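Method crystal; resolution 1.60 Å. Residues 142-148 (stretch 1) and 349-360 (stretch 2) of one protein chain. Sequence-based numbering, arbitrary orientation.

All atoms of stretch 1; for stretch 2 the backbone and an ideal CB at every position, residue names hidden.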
# COMPACT_ATOMS: atom_id res chain seq x y z
N GLY A 142 -5.08 -3.11 13.93
CA GLY A 142 -5.12 -2.02 12.97
C GLY A 142 -6.36 -2.11 12.11
O GLY A 142 -6.86 -3.19 11.80
N ILE A 143 -6.87 -0.94 11.73
CA ILE A 143 -7.97 -0.80 10.79
C ILE A 143 -7.47 -0.03 9.58
O ILE A 143 -6.87 1.04 9.72
CB ILE A 143 -9.17 -0.07 11.43
CG1 ILE A 143 -9.60 -0.78 12.72
CG2 ILE A 143 -10.32 0.06 10.43
CD1 ILE A 143 -10.90 -0.24 13.34
N ALA A 144 -7.73 -0.55 8.38
CA ALA A 144 -7.20 0.08 7.18
C ALA A 144 -7.84 1.44 6.95
O ALA A 144 -9.01 1.65 7.24
CB ALA A 144 -7.43 -0.83 5.97
N ASN A 145 -7.04 2.37 6.41
CA ASN A 145 -7.55 3.70 6.10
C ASN A 145 -8.50 3.65 4.89
O ASN A 145 -9.50 4.38 4.83
CB ASN A 145 -6.39 4.69 5.86
CG ASN A 145 -5.42 4.23 4.76
OD1 ASN A 145 -5.56 3.16 4.19
ND2 ASN A 145 -4.41 5.07 4.48
N ASN A 146 -8.17 2.81 3.91
CA ASN A 146 -9.06 2.43 2.83
C ASN A 146 -8.44 1.27 2.08
O ASN A 146 -7.23 1.01 2.17
CB ASN A 146 -9.37 3.59 1.88
CG ASN A 146 -8.12 4.24 1.28
OD1 ASN A 146 -7.01 3.97 1.67
ND2 ASN A 146 -8.34 5.15 0.34
N GLY A 147 -9.30 0.54 1.36
CA GLY A 147 -8.85 -0.60 0.59
C GLY A 147 -8.34 -0.11 -0.75
O GLY A 147 -9.00 0.69 -1.43
N VAL A 148 -7.15 -0.54 -1.12
CA VAL A 148 -6.53 -0.11 -2.36
C VAL A 148 -6.15 -1.36 -3.14
O VAL A 148 -6.02 -2.45 -2.59
CB VAL A 148 -5.29 0.76 -2.11
CG1 VAL A 148 -5.68 2.11 -1.52
CG2 VAL A 148 -4.30 0.01 -1.18
N UNK A 349 -15.82 9.73 5.17
CA UNK A 349 -15.72 9.79 3.72
C UNK A 349 -14.31 9.72 3.17
O UNK A 349 -14.12 9.90 1.96
CB UNK A 349 -16.38 11.08 3.22
N UNK A 350 -13.30 9.47 4.02
CA UNK A 350 -11.92 9.44 3.54
C UNK A 350 -11.76 8.49 2.34
O UNK A 350 -11.18 8.85 1.32
CB UNK A 350 -10.98 9.02 4.67
N UNK A 351 -12.28 7.27 2.45
CA UNK A 351 -12.12 6.32 1.36
C UNK A 351 -12.78 6.81 0.08
O UNK A 351 -12.19 6.72 -1.01
CB UNK A 351 -12.70 4.96 1.76
N UNK A 352 -14.01 7.34 0.17
CA UNK A 352 -14.69 7.86 -1.02
C UNK A 352 -13.89 8.99 -1.67
O UNK A 352 -13.92 9.15 -2.89
CB UNK A 352 -16.09 8.36 -0.66
N UNK A 353 -13.11 9.72 -0.87
CA UNK A 353 -12.47 10.94 -1.37
C UNK A 353 -11.08 10.70 -1.94
O UNK A 353 -10.68 11.36 -2.90
CB UNK A 353 -12.38 11.97 -0.25
N UNK A 354 -10.37 9.74 -1.39
CA UNK A 354 -9.04 9.38 -1.82
C UNK A 354 -9.07 8.22 -2.79
O UNK A 354 -8.06 7.53 -2.95
CB UNK A 354 -8.17 9.04 -0.61
N UNK A 355 -10.22 7.97 -3.40
CA UNK A 355 -10.31 6.98 -4.45
C UNK A 355 -10.10 5.55 -4.02
O UNK A 355 -9.57 4.75 -4.78
CB UNK A 355 -9.29 7.32 -5.54
N UNK A 356 -10.52 5.19 -2.80
CA UNK A 356 -10.34 3.86 -2.30
C UNK A 356 -11.64 3.19 -1.88
O UNK A 356 -12.72 3.79 -1.86
CB UNK A 356 -9.37 3.89 -1.12
N UNK A 357 -11.49 1.94 -1.46
CA UNK A 357 -12.64 1.09 -1.12
C UNK A 357 -12.95 1.30 0.35
O UNK A 357 -12.05 1.14 1.20
CB UNK A 357 -12.36 -0.39 -1.42
N UNK A 358 -14.19 1.65 0.71
CA UNK A 358 -14.52 1.85 2.13
C UNK A 358 -14.33 0.58 2.93
O UNK A 358 -14.48 -0.54 2.42
CB UNK A 358 -15.96 2.34 2.28
N UNK A 359 -13.99 0.77 4.20
CA UNK A 359 -13.65 -0.33 5.09
C UNK A 359 -14.81 -0.74 5.99
O UNK A 359 -14.82 -1.88 6.48
CB UNK A 359 -12.44 0.05 5.95
N UNK A 360 -15.80 0.14 6.21
CA UNK A 360 -16.99 -0.30 6.93
C UNK A 360 -17.55 -1.54 6.25
O UNK A 360 -17.71 -1.58 5.02
CB UNK A 360 -18.04 0.81 6.99

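Position 349 precedes a short helix and has phi 86°, psi 7°. Positive phi strains residues with a CB, so glycine is favoured, with asparagine a fair second. The residue is Gly349, out of reach of stretch 1.

Position 350 opens the helix, and its CA-to-CB bond points toward stretch 1, with the ideal CB 4.9 Å from Asn145 O. That gap leaves room for a long aliphatic or an aromatic side chain. Phe350 fills it: with chi1 in t, the ring reaches Asn145, CD1 lying 3.5 Å from Asn145 O and CE1 4.1 Å from Asn145 CB.

At 351 the bond runs sideways, yet the ideal CB is already 3.6 Å from Asn146 CB. A small residue, alanine or serine, suits so close an approach. Ala351 packs its methyl there.

Position 352 points away and 353 sideways, neither ideal CB within 5.5 Å of stretch 1; polar or charged residues would do well. They are Lys352, an exposed side chain that bends at chi3 and chi4, and Asn353.

Position 354, where the helical angles end, points toward stretch 1, its ideal CB close to the end of the Asn146 side chain. A flexible side chain such as glutamate, glutamine or lysine would fit by turning aside, or a small one by stopping short. Glu354 turns aside: its end leads away, and its carboxylate is hydrogen-bonded elsewhere in the structure.

Position 355, with phi 68° and psi 33°, again favours glycine or asparagine; it is Gly355.

At 356 an ideal CB would stand 3.2 Å from Gly147 O and clash with the Asn146 side chain as modelled. Glycine is the natural choice, and Gly356 lets its CA come within 3.5 Å of Gly147 O.

Position 357 is held by its backbone in a single antiparallel bridge, so any residue with a free NH could serve; the extended phi of -89° and psi of 126° suit β-branched residues well. It is Ile357. Its N donates to Gly147 O and its O accepts from Gly147 N, each at 2.8 Å and nearly linear. Gly147 helps, since a CB there would crowd Ile357 CB.

Position 358 points away, and its phi of -62° and psi of 150° suit proline among others; Pro358 occupies it.

Position 359 points toward stretch 1, its ideal CB 4.0 Å from Ala144 O and 5.0 Å from Ile143 CG2. Leucine, isoleucine or methionine would suit this apolar surface. Ile359 places CG2 4.0 Å from Ile143 CG2 and CD1 3.8 Å from Ala144 CB.

Position 360, out of reach, tolerates polar residues and holds an extended Lys360.

Stretch 2 349-360: GFAKNEGGIPIK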
# COMPACT_ATOMS: atom_id res chain seq x y z
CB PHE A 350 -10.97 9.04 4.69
CG PHE A 350 -9.54 8.94 4.29
CD1 PHE A 350 -8.99 7.73 3.81
CD2 PHE A 350 -8.73 10.04 4.34
CE1 PHE A 350 -7.68 7.65 3.40
CE2 PHE A 350 -7.40 9.95 3.92
CZ PHE A 350 -6.88 8.74 3.46
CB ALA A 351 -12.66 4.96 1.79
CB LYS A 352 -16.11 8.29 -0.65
CG LYS A 352 -16.93 8.91 -1.75
CD LYS A 352 -18.42 9.09 -1.33
CE LYS A 352 -18.60 10.16 -0.26
NZ LYS A 352 -18.50 11.54 -0.87
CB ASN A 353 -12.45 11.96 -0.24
CG ASN A 353 -13.81 12.45 0.05
OD1 ASN A 353 -14.66 12.42 -0.83
ND2 ASN A 353 -14.06 12.88 1.29
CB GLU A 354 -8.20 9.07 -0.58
CG GLU A 354 -8.09 10.27 0.32
CD GLU A 354 -7.35 11.41 -0.33
OE1 GLU A 354 -6.30 11.16 -0.95
OE2 GLU A 354 -7.82 12.57 -0.23
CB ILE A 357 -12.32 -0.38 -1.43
CG1 ILE A 357 -12.20 -0.56 -2.94
CG2 ILE A 357 -13.37 -1.29 -0.80
CD1 ILE A 357 -11.27 -1.69 -3.27
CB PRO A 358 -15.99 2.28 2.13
CG PRO A 358 -16.43 2.38 0.73
CD PRO A 358 -15.35 1.84 -0.18
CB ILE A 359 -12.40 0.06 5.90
CG1 ILE A 359 -11.25 0.30 4.92
CG2 ILE A 359 -12.04 -0.99 6.92
CD1 ILE A 359 -10.81 -0.91 4.20
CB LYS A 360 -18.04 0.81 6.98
CG LYS A 360 -19.23 0.41 7.83
CD LYS A 360 -20.30 1.50 7.90
CE LYS A 360 -21.26 1.16 9.00
NZ LYS A 360 -22.25 2.25 9.23
O HOH W 1 -12.61 3.63 5.23
O HOH W 2 -9.07 1.47 -4.11
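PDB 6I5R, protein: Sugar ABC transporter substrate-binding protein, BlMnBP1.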